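PDB 2GK3: putative cytoplasmic protein from Salmonella typhimurium, which is of unknown function but belongs to a glutamine amidotransferase-like family and assembles into a hexamer. Local coordinates for residues Gly155-Glu160 with Gly188-Val193; Ala167-Pro172 with Ser181-Phe186; Pro208-Gly213 with Ala221-Asp226. All blocks are in the same frame, centred on the assembly; numbering follows the deposited sequence.

Contact 1: Gly155-Glu160 with Gly188-Val193; sequences GDDRVE and GYNQAV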
ATOM      1  N   GLY E 155      11.503  13.436  19.278  1.00 29.50           N
ATOM      2  CA  GLY E 155      11.226  12.879  17.960  1.00 28.81           C
ATOM      3  C   GLY E 155      11.873  11.513  17.805  1.00 28.51           C
ATOM      4  O   GLY E 155      12.113  10.792  18.791  1.00 27.68           O
ATOM      5  N   ASP E 156      12.139  11.162  16.552  1.00 27.77           N
ATOM      6  CA  ASP E 156      12.849   9.943  16.191  1.00 27.10           C
ATOM      7  C   ASP E 156      14.158   9.906  16.968  1.00 27.12           C
ATOM      8  O   ASP E 156      14.938  10.876  16.947  1.00 26.37           O
ATOM      9  CB  ASP E 156      13.106   9.942  14.674  1.00 26.94           C
ATOM     10  CG  ASP E 156      13.676   8.629  14.168  1.00 26.28           C
ATOM     11  OD1 ASP E 156      14.502   8.003  14.877  1.00 23.95           O
ATOM     12  OD2 ASP E 156      13.299   8.247  13.030  1.00 26.74           O
ATOM     13  N   ASP E 157      14.383   8.777  17.644  1.00 26.92           N
ATOM     14  CA  ASP E 157      15.432   8.652  18.654  1.00 26.93           C
ATOM     15  C   ASP E 157      16.486   7.600  18.296  1.00 27.02           C
ATOM     16  O   ASP E 157      17.305   7.222  19.138  1.00 27.31           O
ATOM     17  CB  ASP E 157      14.809   8.382  20.042  1.00 27.00           C
ATOM     18  CG  ASP E 157      14.087   7.046  20.122  1.00 28.99           C
ATOM     19  OD1 ASP E 157      14.029   6.321  19.094  1.00 29.46           O
ATOM     20  OD2 ASP E 157      13.591   6.703  21.221  1.00 30.71           O
ATOM     21  N   ARG E 158      16.432   7.120  17.054  1.00 26.82           N
ATOM     22  CA  ARG E 158      17.378   6.151  16.538  1.00 27.19           C
ATOM     23  C   ARG E 158      18.755   6.792  16.382  1.00 27.60           C
ATOM     24  O   ARG E 158      18.886   7.935  15.919  1.00 26.59           O
ATOM     25  CB  ARG E 158      16.972   5.669  15.133  1.00 27.43           C
ATOM     26  CG  ARG E 158      15.780   4.752  15.038  1.00 26.93           C
ATOM     27  CD  ARG E 158      15.398   4.518  13.560  1.00 26.48           C
ATOM     28  NE  ARG E 158      15.129   5.770  12.836  1.00 26.11           N
ATOM     29  CZ  ARG E 158      15.649   6.125  11.656  1.00 24.53           C
ATOM     30  NH1 ARG E 158      16.463   5.319  10.983  1.00 24.58           N
ATOM     31  NH2 ARG E 158      15.300   7.278  11.115  1.00 21.75           N
ATOM     32  N   VAL E 159      19.772   6.030  16.773  1.00 28.01           N
ATOM     33  CA  VAL E 159      21.128   6.302  16.374  1.00 27.83           C
ATOM     34  C   VAL E 159      21.526   5.124  15.505  1.00 28.16           C
ATOM     35  O   VAL E 159      21.595   3.986  15.970  1.00 28.19           O
ATOM     36  CB  VAL E 159      22.061   6.479  17.599  1.00 28.44           C
ATOM     37  CG1 VAL E 159      23.556   6.578  17.153  1.00 26.46           C
ATOM     38  CG2 VAL E 159      21.627   7.724  18.418  1.00 27.12           C
ATOM     39  N   GLU E 160      21.721   5.387  14.221  1.00 28.89           N
ATOM     40  CA  GLU E 160      22.154   4.330  13.282  1.00 29.25           C
ATOM     41  C   GLU E 160      23.691   4.314  13.196  1.00 29.57           C
ATOM     42  O   GLU E 160      24.325   5.348  12.914  1.00 28.76           O
ATOM     43  CB  GLU E 160      21.548   4.540  11.893  1.00 28.54           C
ATOM     44  CG  GLU E 160      20.015   4.594  11.871  1.00 28.94           C
ATOM     45  CD  GLU E 160      19.351   3.220  12.066  1.00 30.06           C
ATOM     46  OE1 GLU E 160      20.060   2.211  12.293  1.00 26.64           O
ATOM     47  OE2 GLU E 160      18.105   3.158  11.984  1.00 31.84           O
ATOM     48  N   GLY E 188      23.238   0.058  16.054  1.00 28.27           N
ATOM     49  CA  GLY E 188      22.254   1.092  16.331  1.00 27.54           C
ATOM     50  C   GLY E 188      21.610   0.940  17.688  1.00 27.49           C
ATOM     51  O   GLY E 188      21.753  -0.093  18.338  1.00 27.04           O
ATOM     52  N   TYR E 189      20.918   1.996  18.118  1.00 27.10           N
ATOM     53  CA  TYR E 189      20.247   2.028  19.411  1.00 27.34           C
ATOM     54  C   TYR E 189      19.277   3.203  19.470  1.00 27.22           C
ATOM     55  O   TYR E 189      19.361   4.124  18.646  1.00 27.13           O
ATOM     56  CB  TYR E 189      21.264   2.087  20.573  1.00 27.57           C
ATOM     57  CG  TYR E 189      22.120   3.353  20.618  1.00 27.24           C
ATOM     58  CD1 TYR E 189      21.799   4.398  21.485  1.00 27.30           C
ATOM     59  CD2 TYR E 189      23.256   3.480  19.819  1.00 27.81           C
ATOM     60  CE1 TYR E 189      22.581   5.549  21.558  1.00 28.25           C
ATOM     61  CE2 TYR E 189      24.059   4.625  19.878  1.00 29.38           C
ATOM     62  CZ  TYR E 189      23.715   5.659  20.750  1.00 29.37           C
ATOM     63  OH  TYR E 189      24.480   6.807  20.798  1.00 28.72           O
ATOM     64  N   ASN E 190      18.353   3.144  20.430  1.00 27.16           N
ATOM     65  CA  ASN E 190      17.491   4.271  20.774  1.00 27.36           C
ATOM     66  C   ASN E 190      18.202   5.159  21.789  1.00 27.82           C
ATOM     67  O   ASN E 190      18.646   4.679  22.846  1.00 27.33           O
ATOM     68  CB  ASN E 190      16.176   3.786  21.379  1.00 26.96           C
ATOM     69  CG  ASN E 190      15.320   3.011  20.398  1.00 26.75           C
ATOM     70  OD1 ASN E 190      15.274   1.782  20.450  1.00 29.18           O
ATOM     71  ND2 ASN E 190      14.633   3.716  19.511  1.00 24.86           N
ATOM     72  N   GLN E 191      18.319   6.448  21.467  1.00 28.43           N
ATOM     73  CA  GLN E 191      18.973   7.402  22.363  1.00 28.54           C
ATOM     74  C   GLN E 191      18.030   7.916  23.434  1.00 28.53           C
ATOM     75  O   GLN E 191      16.995   8.488  23.139  1.00 28.52           O
ATOM     76  CB  GLN E 191      19.525   8.599  21.591  1.00 29.21           C
ATOM     77  CG  GLN E 191      20.310   9.576  22.471  1.00 30.61           C
ATOM     78  CD  GLN E 191      20.987  10.647  21.667  1.00 35.95           C
ATOM     79  OE1 GLN E 191      20.337  11.419  20.968  1.00 37.26           O
ATOM     80  NE2 GLN E 191      22.302  10.695  21.745  1.00 38.23           N
ATOM     81  N   ALA E 192      18.402   7.725  24.689  1.00 28.83           N
ATOM     82  CA  ALA E 192      17.599   8.246  25.790  1.00 28.82           C
ATOM     83  C   ALA E 192      18.540   8.834  26.861  1.00 28.77           C
ATOM     84  O   ALA E 192      19.751   8.700  26.768  1.00 28.99           O
ATOM     85  CB  ALA E 192      16.694   7.163  26.360  1.00 27.97           C
ATOM     86  N   VAL E 193      17.968   9.527  27.831  1.00 28.52           N
ATOM     87  CA  VAL E 193      18.713  10.065  28.943  1.00 29.06           C
ATOM     88  C   VAL E 193      18.246   9.300  30.188  1.00 29.15           C
ATOM     89  O   VAL E 193      17.039   9.198  30.447  1.00 29.30           O
ATOM     90  CB  VAL E 193      18.466  11.591  29.098  1.00 28.91           C
ATOM     91  CG1 VAL E 193      19.184  12.122  30.330  1.00 29.12           C
ATOM     92  CG2 VAL E 193      18.920  12.357  27.818  1.00 28.37           C
TER
HETATM   93  O   HOH W   1      14.246   8.476  23.409  1.00 22.99           O
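The first torsions set how Val159 and Tyr189, paired across antiparallel strands, touch: CG1 of Val159 is anti to its backbone N (chi1 172°), while CG of Tyr189 lies between its backbone N and carbonyl carbon (chi1 64°). The side chains lie side by side, with Val159 CB over one ring face, 3.8 Å from the Tyr189 ring centroid, a CH-pi contact offset toward the rim. A beta-branched valine suits this place, for both methyls reach the phenol end, whose OH is hydrogen-bonded to Asp207 and Asn205. Val159 N meets Tyr189 O at 2.7 Å and Tyr189 N meets Val159 O at 3.0 Å. Glycine at 188 lets the strands come close, its CA 3.0 Å from Val159 O.

Next to the last paired residues, Gln191 N bonds almost straight to Asp157 O, at 2.7 Å. From the end of its strand Asn190 ND2 donates to Asp157 OD1, the nitrogen standing above the plane of the carboxylate, and a water joins Asp157 OD2 to Gln191 O. Asp157 also accepts from the backbone nitrogens of Met131 and Gly132, and Asn190 OD1 from that of Gly126. Arg158 grips Asp156 side-on with NE and NH2, while NH1 bonds to Glu160 OE2 and to Asn89 of a second subunit.

With so many donors, the buried Asp157 carboxylate is probably stabilised as the anion, tying strand 158-161 to its neighbour and to the loop around Gly132.

Contact 2: Ala167-Pro172 with Ser181-Phe186; sequences AEAVSP and SDYPVF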
ATOM      1  N   ALA E 167      29.353  -2.078  23.033  1.00 41.53           N
ATOM      2  CA  ALA E 167      28.875  -1.725  24.355  1.00 41.47           C
ATOM      3  C   ALA E 167      30.073  -1.602  25.281  1.00 41.49           C
ATOM      4  O   ALA E 167      31.145  -2.152  24.993  1.00 41.68           O
ATOM      5  CB  ALA E 167      27.922  -2.791  24.876  1.00 41.45           C
ATOM      6  N   GLU E 168      29.889  -0.871  26.379  1.00 41.02           N
ATOM      7  CA  GLU E 168      30.908  -0.747  27.414  1.00 41.04           C
ATOM      8  C   GLU E 168      30.282  -0.827  28.792  1.00 40.39           C
ATOM      9  O   GLU E 168      29.177  -0.309  29.011  1.00 39.59           O
ATOM     10  CB  GLU E 168      31.667   0.571  27.262  1.00 41.46           C
ATOM     11  CG  GLU E 168      32.797   0.480  26.244  1.00 45.07           C
ATOM     12  CD  GLU E 168      33.234   1.823  25.721  1.00 48.92           C
ATOM     13  OE1 GLU E 168      34.061   1.850  24.784  1.00 50.67           O
ATOM     14  OE2 GLU E 168      32.749   2.852  26.238  1.00 51.66           O
ATOM     15  N   ALA E 169      30.968  -1.497  29.719  1.00 40.16           N
ATOM     16  CA  ALA E 169      30.492  -1.538  31.099  1.00 39.86           C
ATOM     17  C   ALA E 169      31.000  -0.316  31.852  1.00 39.97           C
ATOM     18  O   ALA E 169      32.210  -0.058  31.899  1.00 39.39           O
ATOM     19  CB  ALA E 169      30.897  -2.833  31.780  1.00 39.49           C
ATOM     20  N   VAL E 170      30.067   0.463  32.394  1.00 40.52           N
ATOM     21  CA  VAL E 170      30.415   1.571  33.302  1.00 41.42           C
ATOM     22  C   VAL E 170      30.188   1.208  34.773  1.00 41.88           C
ATOM     23  O   VAL E 170      30.680   1.900  35.675  1.00 42.43           O
ATOM     24  CB  VAL E 170      29.704   2.913  32.955  1.00 41.28           C
ATOM     25  CG1 VAL E 170      30.224   3.468  31.625  1.00 41.88           C
ATOM     26  CG2 VAL E 170      28.199   2.758  32.940  1.00 41.64           C
ATOM     27  N   SER E 171      29.437   0.131  35.008  1.00 42.26           N
ATOM     28  CA  SER E 171      29.388  -0.511  36.321  1.00 42.66           C
ATOM     29  C   SER E 171      29.564  -2.017  36.190  1.00 42.81           C
ATOM     30  O   SER E 171      28.599  -2.760  36.422  1.00 42.41           O
ATOM     31  CB  SER E 171      28.078  -0.215  37.033  1.00 42.81           C
ATOM     32  OG  SER E 171      27.889   1.176  37.177  1.00 44.19           O
ATOM     33  N   PRO E 172      30.801  -2.472  35.854  1.00 43.05           N
ATOM     34  CA  PRO E 172      31.105  -3.885  35.589  1.00 43.24           C
ATOM     35  C   PRO E 172      31.010  -4.805  36.832  1.00 43.71           C
ATOM     36  O   PRO E 172      31.072  -6.025  36.707  1.00 44.03           O
ATOM     37  CB  PRO E 172      32.537  -3.842  35.039  1.00 43.00           C
ATOM     38  CG  PRO E 172      33.141  -2.608  35.639  1.00 43.17           C
ATOM     39  CD  PRO E 172      32.010  -1.623  35.751  1.00 43.36           C
ATOM     40  N   SER E 181      32.764 -10.077  29.560  1.00 43.38           N
ATOM     41  CA  SER E 181      33.952  -9.536  28.897  1.00 43.71           C
ATOM     42  C   SER E 181      33.749  -9.551  27.405  1.00 43.46           C
ATOM     43  O   SER E 181      32.789 -10.153  26.920  1.00 44.15           O
ATOM     44  CB  SER E 181      35.201 -10.359  29.243  1.00 44.08           C
ATOM     45  OG  SER E 181      35.088 -11.696  28.746  1.00 46.28           O
ATOM     46  N   ASP E 182      34.651  -8.898  26.676  1.00 42.72           N
ATOM     47  CA  ASP E 182      34.642  -8.923  25.216  1.00 42.47           C
ATOM     48  C   ASP E 182      33.265  -8.533  24.657  1.00 41.28           C
ATOM     49  O   ASP E 182      32.625  -9.283  23.897  1.00 41.36           O
ATOM     50  CB  ASP E 182      35.109 -10.296  24.701  1.00 43.39           C
ATOM     51  CG  ASP E 182      35.486 -10.275  23.226  1.00 46.46           C
ATOM     52  OD1 ASP E 182      35.769  -9.176  22.675  1.00 50.38           O
ATOM     53  OD2 ASP E 182      35.505 -11.364  22.610  1.00 49.34           O
ATOM     54  N   TYR E 183      32.823  -7.348  25.064  1.00 39.69           N
ATOM     55  CA  TYR E 183      31.542  -6.797  24.671  1.00 38.23           C
ATOM     56  C   TYR E 183      31.405  -6.656  23.157  1.00 37.55           C
ATOM     57  O   TYR E 183      32.337  -6.211  22.482  1.00 37.67           O
ATOM     58  CB  TYR E 183      31.294  -5.468  25.379  1.00 37.59           C
ATOM     59  CG  TYR E 183      30.762  -5.631  26.784  1.00 37.53           C
ATOM     60  CD1 TYR E 183      31.616  -5.586  27.887  1.00 36.75           C
ATOM     61  CD2 TYR E 183      29.384  -5.833  27.018  1.00 37.13           C
ATOM     62  CE1 TYR E 183      31.121  -5.747  29.190  1.00 36.26           C
ATOM     63  CE2 TYR E 183      28.881  -5.984  28.321  1.00 35.65           C
ATOM     64  CZ  TYR E 183      29.752  -5.939  29.393  1.00 36.72           C
ATOM     65  OH  TYR E 183      29.260  -6.073  30.669  1.00 37.30           O
ATOM     66  N   PRO E 184      30.237  -7.052  22.613  1.00 36.81           N
ATOM     67  CA  PRO E 184      30.067  -7.065  21.166  1.00 36.24           C
ATOM     68  C   PRO E 184      29.704  -5.716  20.546  1.00 36.02           C
ATOM     69  O   PRO E 184      29.447  -4.740  21.244  1.00 36.39           O
ATOM     70  CB  PRO E 184      28.919  -8.063  20.949  1.00 36.36           C
ATOM     71  CG  PRO E 184      28.257  -8.234  22.290  1.00 36.45           C
ATOM     72  CD  PRO E 184      29.026  -7.489  23.332  1.00 36.37           C
ATOM     73  N   VAL E 185      29.650  -5.703  19.223  1.00 35.42           N
ATOM     74  CA  VAL E 185      29.272  -4.554  18.441  1.00 34.65           C
ATOM     75  C   VAL E 185      27.748  -4.550  18.174  1.00 33.95           C
ATOM     76  O   VAL E 185      27.117  -5.612  18.062  1.00 34.10           O
ATOM     77  CB  VAL E 185      30.150  -4.532  17.153  1.00 34.84           C
ATOM     78  CG1 VAL E 185      29.472  -3.868  15.979  1.00 35.58           C
ATOM     79  CG2 VAL E 185      31.520  -3.874  17.464  1.00 35.76           C
ATOM     80  N   PHE E 186      27.177  -3.342  18.117  1.00 32.83           N
ATOM     81  CA  PHE E 186      25.769  -3.087  17.817  1.00 31.17           C
ATOM     82  C   PHE E 186      25.712  -2.117  16.674  1.00 30.82           C
ATOM     83  O   PHE E 186      26.604  -1.270  16.541  1.00 31.42           O
ATOM     84  CB  PHE E 186      25.059  -2.466  19.017  1.00 30.68           C
ATOM     85  CG  PHE E 186      25.019  -3.357  20.191  1.00 30.28           C
ATOM     86  CD1 PHE E 186      26.133  -3.468  21.030  1.00 28.15           C
ATOM     87  CD2 PHE E 186      23.888  -4.135  20.439  1.00 29.93           C
ATOM     88  CE1 PHE E 186      26.134  -4.338  22.102  1.00 27.83           C
ATOM     89  CE2 PHE E 186      23.866  -5.014  21.506  1.00 29.90           C
ATOM     90  CZ  PHE E 186      24.989  -5.123  22.346  1.00 29.40           C
TER
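Ala167 and Tyr183 meet where strand 164-169 runs beside the start of strand 185-194, an antiparallel pairing of strands in the glutamine amidotransferase-like fold. One backbone hydrogen bond joins the two segments: Ala167 N donates to Pro184 O over 3.2 Å. Proline has no N-H to offer, but its carbonyl remains a good acceptor, and the strand pairing continues with a backbone bond between Phe186 and Ile165.

The side-chain contacts are mainly apolar. Two alanines suit this place because their single methyls fit against large rings. CB of Ala167 touches two aromatic side chains, 3.6 Å from Phe186 CE1 and 4.0 Å from Tyr183 CD2. Tyr183 CG is anti to its carbonyl carbon (chi1 -82°), which sets CG beside the backbone N; the ring beyond it reaches from Ala167 to Ala169. Further out, Tyr183 meets the ring of Trp239, and Phe186 that of Phe236, so both aromatics also join this strand pair to the region of helix 234-237.

A closer approach is made by the backbone, where Ala167 O comes within 3.3 Å of Tyr183 CB. At the far end of the ring, the methyl CB of Ala169 touches Tyr183 CE1 at 3.9 Å and Tyr183 OH at 3.8 Å.

Contact 3: Pro208-Gly213 with Ala221-Asp226; sequences PLLVFG and ACFMSD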
ATOM      1  N   PRO E 208      23.410   5.998  27.442  1.00 31.50           N
ATOM      2  CA  PRO E 208      23.084   4.803  28.235  1.00 31.50           C
ATOM      3  C   PRO E 208      22.661   3.638  27.326  1.00 31.78           C
ATOM      4  O   PRO E 208      22.067   3.867  26.245  1.00 30.81           O
ATOM      5  CB  PRO E 208      21.916   5.258  29.119  1.00 30.95           C
ATOM      6  CG  PRO E 208      21.441   6.523  28.568  1.00 30.95           C
ATOM      7  CD  PRO E 208      22.495   7.126  27.705  1.00 30.23           C
ATOM      8  N   LEU E 209      23.000   2.416  27.747  1.00 31.59           N
ATOM      9  CA  LEU E 209      22.574   1.203  27.031  1.00 31.50           C
ATOM     10  C   LEU E 209      21.742   0.271  27.925  1.00 31.59           C
ATOM     11  O   LEU E 209      20.675  -0.207  27.520  1.00 32.08           O
ATOM     12  CB  LEU E 209      23.771   0.456  26.418  1.00 30.85           C
ATOM     13  CG  LEU E 209      23.514  -0.922  25.781  1.00 30.68           C
ATOM     14  CD1 LEU E 209      22.564  -0.834  24.594  1.00 28.18           C
ATOM     15  CD2 LEU E 209      24.823  -1.588  25.351  1.00 30.05           C
ATOM     16  N   LEU E 210      22.244  -0.001  29.127  1.00 31.43           N
ATOM     17  CA  LEU E 210      21.495  -0.787  30.105  1.00 30.88           C
ATOM     18  C   LEU E 210      21.267   0.042  31.355  1.00 30.52           C
ATOM     19  O   LEU E 210      22.223   0.501  31.967  1.00 30.13           O
ATOM     20  CB  LEU E 210      22.224  -2.101  30.430  1.00 30.56           C
ATOM     21  CG  LEU E 210      21.518  -3.113  31.338  1.00 30.99           C
ATOM     22  CD1 LEU E 210      20.141  -3.599  30.781  1.00 27.67           C
ATOM     23  CD2 LEU E 210      22.447  -4.291  31.622  1.00 30.81           C
ATOM     24  N   VAL E 211      19.999   0.210  31.727  1.00 30.50           N
ATOM     25  CA  VAL E 211      19.599   1.104  32.817  1.00 30.94           C
ATOM     26  C   VAL E 211      18.575   0.414  33.722  1.00 31.28           C
ATOM     27  O   VAL E 211      17.589  -0.144  33.232  1.00 30.77           O
ATOM     28  CB  VAL E 211      18.967   2.433  32.282  1.00 31.10           C
ATOM     29  CG1 VAL E 211      18.547   3.356  33.445  1.00 30.60           C
ATOM     30  CG2 VAL E 211      19.935   3.167  31.325  1.00 31.41           C
ATOM     31  N   PHE E 212      18.819   0.476  35.035  1.00 30.98           N
ATOM     32  CA  PHE E 212      17.918  -0.114  36.039  1.00 31.31           C
ATOM     33  C   PHE E 212      17.261   0.959  36.902  1.00 31.96           C
ATOM     34  O   PHE E 212      17.896   1.933  37.292  1.00 32.37           O
ATOM     35  CB  PHE E 212      18.663  -1.146  36.920  1.00 30.29           C
ATOM     36  CG  PHE E 212      19.118  -2.367  36.161  1.00 29.25           C
ATOM     37  CD1 PHE E 212      18.249  -3.430  35.951  1.00 29.22           C
ATOM     38  CD2 PHE E 212      20.401  -2.433  35.618  1.00 28.36           C
ATOM     39  CE1 PHE E 212      18.647  -4.541  35.216  1.00 29.61           C
ATOM     40  CE2 PHE E 212      20.813  -3.538  34.900  1.00 27.42           C
ATOM     41  CZ  PHE E 212      19.940  -4.593  34.696  1.00 28.98           C
ATOM     42  N   GLY E 213      15.986   0.790  37.196  1.00 32.69           N
ATOM     43  CA  GLY E 213      15.333   1.686  38.135  1.00 33.76           C
ATOM     44  C   GLY E 213      14.267   1.022  38.968  1.00 34.28           C
ATOM     45  O   GLY E 213      14.170  -0.210  39.015  1.00 34.79           O
ATOM     46  N   ALA E 221      13.819  -1.871  33.869  1.00 29.63           N
ATOM     47  CA  ALA E 221      15.033  -1.993  33.099  1.00 29.34           C
ATOM     48  C   ALA E 221      14.776  -1.550  31.660  1.00 29.58           C
ATOM     49  O   ALA E 221      13.665  -1.704  31.116  1.00 28.97           O
ATOM     50  CB  ALA E 221      15.558  -3.414  33.134  1.00 29.13           C
ATOM     51  N   CYS E 222      15.800  -0.971  31.056  1.00 28.90           N
ATOM     52  CA  CYS E 222      15.697  -0.596  29.653  1.00 29.90           C
ATOM     53  C   CYS E 222      16.980  -1.034  28.988  1.00 29.28           C
ATOM     54  O   CYS E 222      18.065  -0.764  29.504  1.00 29.94           O
ATOM     55  CB  CYS E 222      15.497   0.920  29.489  1.00 29.16           C
ATOM     56  SG  CYS E 222      13.847   1.518  29.916  1.00 33.40           S
ATOM     57  N   PHE E 223      16.854  -1.732  27.867  1.00 28.56           N
ATOM     58  CA  PHE E 223      18.005  -2.044  27.066  1.00 28.12           C
ATOM     59  C   PHE E 223      17.819  -1.296  25.767  1.00 27.84           C
ATOM     60  O   PHE E 223      16.835  -1.515  25.066  1.00 28.47           O
ATOM     61  CB  PHE E 223      18.139  -3.556  26.832  1.00 27.75           C
ATOM     62  CG  PHE E 223      19.398  -3.929  26.111  1.00 27.21           C
ATOM     63  CD1 PHE E 223      20.600  -4.063  26.811  1.00 26.60           C
ATOM     64  CD2 PHE E 223      19.395  -4.120  24.738  1.00 26.33           C
ATOM     65  CE1 PHE E 223      21.785  -4.387  26.155  1.00 27.32           C
ATOM     66  CE2 PHE E 223      20.572  -4.460  24.067  1.00 27.45           C
ATOM     67  CZ  PHE E 223      21.774  -4.594  24.776  1.00 27.12           C
HETATM   68  N   MSE E 224      18.766  -0.418  25.441  1.00 27.70           N
HETATM   69  CA  MSE E 224      18.489   0.662  24.474  1.00 27.38           C
HETATM   70  C   MSE E 224      18.701   0.256  23.041  1.00 27.88           C
HETATM   71  O   MSE E 224      18.293   0.959  22.119  1.00 28.44           O
HETATM   72  CB  MSE E 224      19.288   1.940  24.798  1.00 26.76           C
HETATM   73  CG  MSE E 224      19.017   2.531  26.178  1.00 24.82           C
HETATM   74 SE   MSE E 224      17.140   2.779  26.678  0.50 22.02          SE
HETATM   75  CE  MSE E 224      17.569   2.374  28.495  0.50 25.42           C
ATOM     76  N   SER E 225      19.366  -0.873  22.849  1.00 28.75           N
ATOM     77  CA  SER E 225      19.509  -1.437  21.516  1.00 29.21           C
ATOM     78  C   SER E 225      18.600  -2.667  21.414  1.00 30.10           C
ATOM     79  O   SER E 225      17.805  -2.954  22.321  1.00 30.48           O
ATOM     80  CB  SER E 225      20.973  -1.778  21.234  1.00 28.93           C
ATOM     81  OG  SER E 225      21.147  -2.197  19.903  1.00 27.53           O
ATOM     82  N   ASP E 226      18.722  -3.386  20.311  1.00 31.13           N
ATOM     83  CA  ASP E 226      17.839  -4.498  20.001  1.00 32.30           C
ATOM     84  C   ASP E 226      18.382  -5.855  20.495  1.00 32.91           C
ATOM     85  O   ASP E 226      19.583  -6.021  20.711  1.00 32.93           O
ATOM     86  CB  ASP E 226      17.643  -4.524  18.492  1.00 32.49           C
ATOM     87  CG  ASP E 226      16.319  -5.141  18.070  1.00 32.68           C
ATOM     88  OD1 ASP E 226      15.700  -5.920  18.840  1.00 33.64           O
ATOM     89  OD2 ASP E 226      15.925  -4.854  16.929  1.00 29.08           O
TER
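Leu209 reaches across the beta hairpin of strands 207-215 and 218-223 to Phe223, and with Met224, a selenomethionine here, it has the largest areas buried by the contact. CG of Leu209 is anti to the backbone N (chi1 173°). From there the branch CD1 comes over one face of the Phe223 ring, 4.0 Å from the centroid and displaced toward the rim, a CH-pi contact between side chains lying side by side. The same methyl touches Ser225 CB at 3.8 Å. A branched leucine suits this place, since CD1 can serve ring and chain together while CD2 packs against Ala167.

Met224 follows the last paired residue of its strand. Its N donates to Leu209 O at 2.8 Å, and its CG lies 3.3 Å from Pro208 O. The flexible side chain bends back beyond CG and brings CE to Val211 CG2 at 3.8 Å, the two side chains crossing at a slant. On that face Val211 and Cys222 form a hydrogen-bonded antiparallel pair, and Val150 touches Val211, Cys222 and Met224.

Phe223 occupies the other face with Leu210 and Phe212. Leu210 CD1 comes to the edge of its ring, 4.0 Å from Phe223 CD1, so leucine methyls meet the ring at both face and edge. Trp246 of helix 242-253 also meets Phe223 edge-to-face, and Phe212 packs in the same way on Phe252. Small Ala221 fits beside Phe212, its CB 3.9 Å from Phe212 CE1.

This chemistry is that of a hydrophobic core: backbone bonds within the hairpin, and from Leu209, Leu210 and Phe212 to strand 199-204, satisfy buried peptide groups, while apolar side chains join it to helix 242-253 on one face and to strand 150-151 on the other.

All three contacts are largely buried, but they lie at different depths. Contact 3 is the most central, its centre about 9 Å from the centre of the chain, against about 14 Å for contact 1 and 19 Å for contact 2. Contacts 1 and 2 share strand 185-194, pairing it with the successive strands 158-161 and 164-169, and both reach a second subunit, while no other chain touches contact 3. Contact 3 joins both: Asn190 and Gly188 bond to Met224 and Ser225, while Ala167 and Phe186 pack on Leu209 and Phe223. Charged and amide groups mark contact 1, small methyls against aromatics contact 2, and an almost wholly apolar core contact 3.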